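Local coordinates for suppressor of fused family protein (Neisseria gonorrhoeae, PDB 3K5J), which is of unknown function but resembles the N-terminal domain of human Sufu and may, like that domain, take part in protein binding, at residues Lys14-His19 and Phe41-Asn46. Numbering follows the deposited sequence. Where two conformers were deposited one is given.
Sequences KFWKHH and FQVIPN. With SO4 (sulfate ion), chain C.
In H19 (chi1 -73°) and N46 (chi1 -74°) alike, CG lies anti to the carbonyl carbon; the two side chains cross obliquely, with ring and amide planes 19° apart. N46 ND2 sits over the centre of the imidazole, 3.3 Å above its plane. The same ND2 donates a nearly straight hydrogen bond of 2.9 Å to H18 O; the donor stands above the carbonyl plane, and the oxygen lies close to the plane of the amide. At the imidazole edge, H19 CD2 comes within 3.1 Å of I44 O. Next to this polar group V43 CG1, anti to the backbone N, lies over one face of the W16 indole, 4.2 Å from the centroid of the five-membered ring, a CH-pi contact, while V43 CG2 packs on W16 CE3 at 3.7 Å. F15 CD2 lies over the opposite indole face, and Y125 adds an edge-to-face ring.

The contact joins the type I turn W16-H19, which follows helix 2-15, to strand 39-43 and the residues after it. A sulfate, probably from the crystallisation liquor, is bound where the turn bends: its O4 takes hydrogen bonds from H18 N (2.8 Å) and H19 ND1 (2.7 Å). E50 OE1 is hydrogen-bonded to both H19 NE2 and N46 N, tying the strand's continuation to the ring. With a sulfate at one imidazole nitrogen and a carboxylate at the other, H19 is probably protonated in this crystal; if so, its charge would be stabilised by the sulfate at ND1 and the carboxylate at NE2.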
ATOM      1  N   LYS A  14      -1.917  15.299   9.756  1.00 15.78           N
ATOM      2  CA  LYS A  14      -2.303  16.550   9.067  0.50 16.91           C
ATOM      3  C   LYS A  14      -3.323  16.281   7.970  1.00 17.86           C
ATOM      4  O   LYS A  14      -4.276  17.058   7.770  1.00 20.52           O
ATOM      5  CB  LYS A  14      -1.061  17.230   8.473  0.50 18.30           C
ATOM      6  CG  LYS A  14      -1.326  18.491   7.652  0.50 22.56           C
ATOM      7  CD  LYS A  14      -0.108  18.916   6.872  0.50 27.48           C
ATOM      8  CE  LYS A  14      -0.509  19.769   5.688  0.50 32.94           C
ATOM      9  NZ  LYS A  14      -1.269  20.958   6.139  0.50 34.10           N
ATOM     10  N   PHE A  15      -3.131  15.180   7.241  1.00 15.79           N
ATOM     11  CA  PHE A  15      -4.037  14.836   6.156  1.00 14.87           C
ATOM     12  C   PHE A  15      -5.386  14.364   6.714  1.00 15.62           C
ATOM     13  O   PHE A  15      -6.438  14.768   6.238  1.00 19.28           O
ATOM     14  CB  PHE A  15      -3.395  13.793   5.220  1.00 15.11           C
ATOM     15  CG  PHE A  15      -4.263  13.484   4.043  1.00 15.78           C
ATOM     16  CD1 PHE A  15      -4.418  14.418   3.064  1.00 18.16           C
ATOM     17  CD2 PHE A  15      -4.983  12.328   3.961  1.00 20.29           C
ATOM     18  CE1 PHE A  15      -5.275  14.201   2.036  1.00 17.79           C
ATOM     19  CE2 PHE A  15      -5.839  12.109   2.905  1.00 19.93           C
ATOM     20  CZ  PHE A  15      -5.961  13.072   1.942  1.00 16.28           C
ATOM     21  N   TRP A  16      -5.331  13.517   7.745  1.00 17.09           N
ATOM     22  CA  TRP A  16      -6.518  13.045   8.454  1.00 17.64           C
ATOM     23  C   TRP A  16      -6.618  13.678   9.854  1.00 16.82           C
ATOM     24  O   TRP A  16      -6.504  12.991  10.877  1.00 17.40           O
ATOM     25  CB  TRP A  16      -6.531  11.543   8.539  1.00 18.97           C
ATOM     26  CG  TRP A  16      -6.726  10.827   7.230  1.00 20.24           C
ATOM     27  CD1 TRP A  16      -7.889  10.733   6.536  1.00 25.69           C
ATOM     28  CD2 TRP A  16      -5.758  10.062   6.498  1.00 17.45           C
ATOM     29  NE1 TRP A  16      -7.703   9.978   5.408  1.00 21.61           N
ATOM     30  CE2 TRP A  16      -6.410   9.534   5.372  1.00 17.03           C
ATOM     31  CE3 TRP A  16      -4.415   9.789   6.668  1.00 15.09           C
ATOM     32  CZ2 TRP A  16      -5.752   8.774   4.427  1.00 18.99           C
ATOM     33  CZ3 TRP A  16      -3.752   9.003   5.699  1.00 15.41           C
ATOM     34  CH2 TRP A  16      -4.431   8.496   4.633  1.00 18.26           C
ATOM     35  N   LYS A  17      -6.912  14.989   9.878  1.00 19.57           N
ATOM     36  CA  LYS A  17      -6.883  15.805  11.091  0.50 21.48           C
ATOM     37  C   LYS A  17      -7.808  15.264  12.183  1.00 21.19           C
ATOM     38  O   LYS A  17      -7.497  15.391  13.402  1.00 24.31           O
ATOM     39  CB  LYS A  17      -7.228  17.273  10.747  0.50 24.16           C
ATOM     40  CG  LYS A  17      -7.310  18.223  11.951  0.50 27.51           C
ATOM     41  N   HIS A  18      -8.920  14.661  11.769  1.00 20.63           N
ATOM     42  CA  HIS A  18      -9.916  14.208  12.752  1.00 22.34           C
ATOM     43  C   HIS A  18     -10.009  12.720  12.917  1.00 23.15           C
ATOM     44  O   HIS A  18     -11.035  12.203  13.345  1.00 26.50           O
ATOM     45  CB  HIS A  18     -11.274  14.846  12.397  1.00 24.11           C
ATOM     46  CG  HIS A  18     -11.208  16.326  12.428  1.00 29.26           C
ATOM     47  ND1 HIS A  18     -11.012  17.009  13.608  1.00 30.59           N
ATOM     48  CD2 HIS A  18     -11.166  17.249  11.439  1.00 33.85           C
ATOM     49  CE1 HIS A  18     -10.914  18.297  13.351  1.00 33.03           C
ATOM     50  NE2 HIS A  18     -10.997  18.474  12.044  1.00 30.45           N
ATOM     51  N   HIS A  19      -8.920  12.002  12.585  1.00 19.84           N
ATOM     52  CA  HIS A  19      -8.872  10.562  12.797  1.00 18.57           C
ATOM     53  C   HIS A  19      -7.773  10.205  13.781  1.00 19.33           C
ATOM     54  O   HIS A  19      -6.726  10.878  13.816  1.00 21.33           O
ATOM     55  CB  HIS A  19      -8.618   9.827  11.459  1.00 18.53           C
ATOM     56  CG  HIS A  19      -9.805   9.823  10.545  1.00 19.62           C
ATOM     57  ND1 HIS A  19     -10.232  10.952   9.869  1.00 23.11           N
ATOM     58  CD2 HIS A  19     -10.679   8.840  10.228  1.00 20.45           C
ATOM     59  CE1 HIS A  19     -11.303  10.650   9.155  1.00 21.24           C
ATOM     60  NE2 HIS A  19     -11.605   9.385   9.370  1.00 23.34           N
ATOM     61  N   PHE A  41       1.702   2.563  10.432  1.00 10.43           N
ATOM     62  CA  PHE A  41       0.654   3.409  11.034  1.00 11.65           C
ATOM     63  C   PHE A  41      -0.699   2.990  10.502  1.00 11.43           C
ATOM     64  O   PHE A  41      -0.832   2.704   9.327  1.00 12.50           O
ATOM     65  CB  PHE A  41       0.895   4.897  10.736  1.00 10.57           C
ATOM     66  CG  PHE A  41       2.127   5.435  11.409  1.00 11.75           C
ATOM     67  CD1 PHE A  41       2.156   5.564  12.791  1.00 11.73           C
ATOM     68  CD2 PHE A  41       3.261   5.804  10.675  1.00 10.50           C
ATOM     69  CE1 PHE A  41       3.300   6.049  13.419  1.00 13.80           C
ATOM     70  CE2 PHE A  41       4.403   6.306  11.312  1.00 10.58           C
ATOM     71  CZ  PHE A  41       4.443   6.410  12.668  1.00 11.45           C
ATOM     72  N   GLN A  42      -1.689   2.933  11.397  1.00 10.75           N
ATOM     73  CA  GLN A  42      -3.064   2.555  11.099  1.00 11.45           C
ATOM     74  C   GLN A  42      -3.966   3.768  11.341  1.00 11.93           C
ATOM     75  O   GLN A  42      -4.080   4.242  12.494  1.00 13.19           O
ATOM     76  CB  GLN A  42      -3.477   1.423  12.015  1.00 13.03           C
ATOM     77  CG  GLN A  42      -4.895   0.938  11.890  1.00 14.08           C
ATOM     78  CD  GLN A  42      -5.309   0.135  13.089  1.00 15.92           C
ATOM     79  OE1 GLN A  42      -5.234   0.640  14.226  1.00 21.26           O
ATOM     80  NE2 GLN A  42      -5.789  -1.080  12.866  1.00 19.24           N
ATOM     81  N   VAL A  43      -4.591   4.257  10.276  1.00 12.06           N
ATOM     82  CA  VAL A  43      -5.542   5.339  10.352  1.00 11.80           C
ATOM     83  C   VAL A  43      -6.921   4.676  10.583  1.00 13.35           C
ATOM     84  O   VAL A  43      -7.389   3.901   9.739  1.00 13.88           O
ATOM     85  CB  VAL A  43      -5.550   6.220   9.096  1.00 13.43           C
ATOM     86  CG1 VAL A  43      -6.468   7.428   9.288  1.00 16.02           C
ATOM     87  CG2 VAL A  43      -4.113   6.655   8.702  1.00 13.32           C
ATOM     88  N   ILE A  44      -7.505   4.964  11.725  1.00 15.75           N
ATOM     89  CA  ILE A  44      -8.704   4.293  12.193  1.00 15.60           C
ATOM     90  C   ILE A  44      -9.937   5.043  11.711  1.00 15.98           C
ATOM     91  O   ILE A  44     -10.026   6.265  11.865  1.00 18.28           O
ATOM     92  CB  ILE A  44      -8.676   4.246  13.733  1.00 17.92           C
ATOM     93  CG1 ILE A  44      -7.488   3.408  14.206  1.00 18.79           C
ATOM     94  CG2 ILE A  44      -9.973   3.658  14.317  1.00 18.28           C
ATOM     95  CD1 ILE A  44      -7.046   3.709  15.660  1.00 21.42           C
ATOM     96  N   PRO A  45     -10.913   4.311  11.131  1.00 16.71           N
ATOM     97  CA  PRO A  45     -12.127   4.973  10.668  1.00 18.81           C
ATOM     98  C   PRO A  45     -12.913   5.579  11.842  1.00 18.16           C
ATOM     99  O   PRO A  45     -12.944   5.002  12.941  1.00 19.90           O
ATOM    100  CB  PRO A  45     -12.909   3.839   9.981  1.00 20.35           C
ATOM    101  CG  PRO A  45     -12.383   2.590  10.529  1.00 20.35           C
ATOM    102  CD  PRO A  45     -10.939   2.876  10.864  1.00 16.22           C
ATOM    103  N   ASN A  46     -13.602   6.659  11.552  1.00 21.00           N
ATOM    104  CA  ASN A  46     -14.546   7.240  12.515  1.00 21.51           C
ATOM    105  C   ASN A  46     -15.952   6.621  12.442  1.00 23.08           C
ATOM    106  O   ASN A  46     -16.719   6.777  13.382  1.00 26.70           O
ATOM    107  CB  ASN A  46     -14.653   8.717  12.268  1.00 22.67           C
ATOM    108  CG  ASN A  46     -13.444   9.484  12.740  1.00 21.45           C
ATOM    109  OD1 ASN A  46     -12.811   9.083  13.731  1.00 23.53           O
ATOM    110  ND2 ASN A  46     -13.139  10.610  12.064  1.00 25.61           N
TER
HETATM  111  S   SO4 C 184     -10.439  14.160   8.288  1.00 30.14           S
HETATM  112  O1  SO4 C 184     -11.860  13.874   8.557  1.00 37.88           O
HETATM  113  O2  SO4 C 184     -10.092  13.593   6.957  1.00 40.02           O
HETATM  114  O3  SO4 C 184     -10.270  15.622   8.283  1.00 39.47           O
HETATM  115  O4  SO4 C 184      -9.698  13.532   9.360  1.00 25.43           O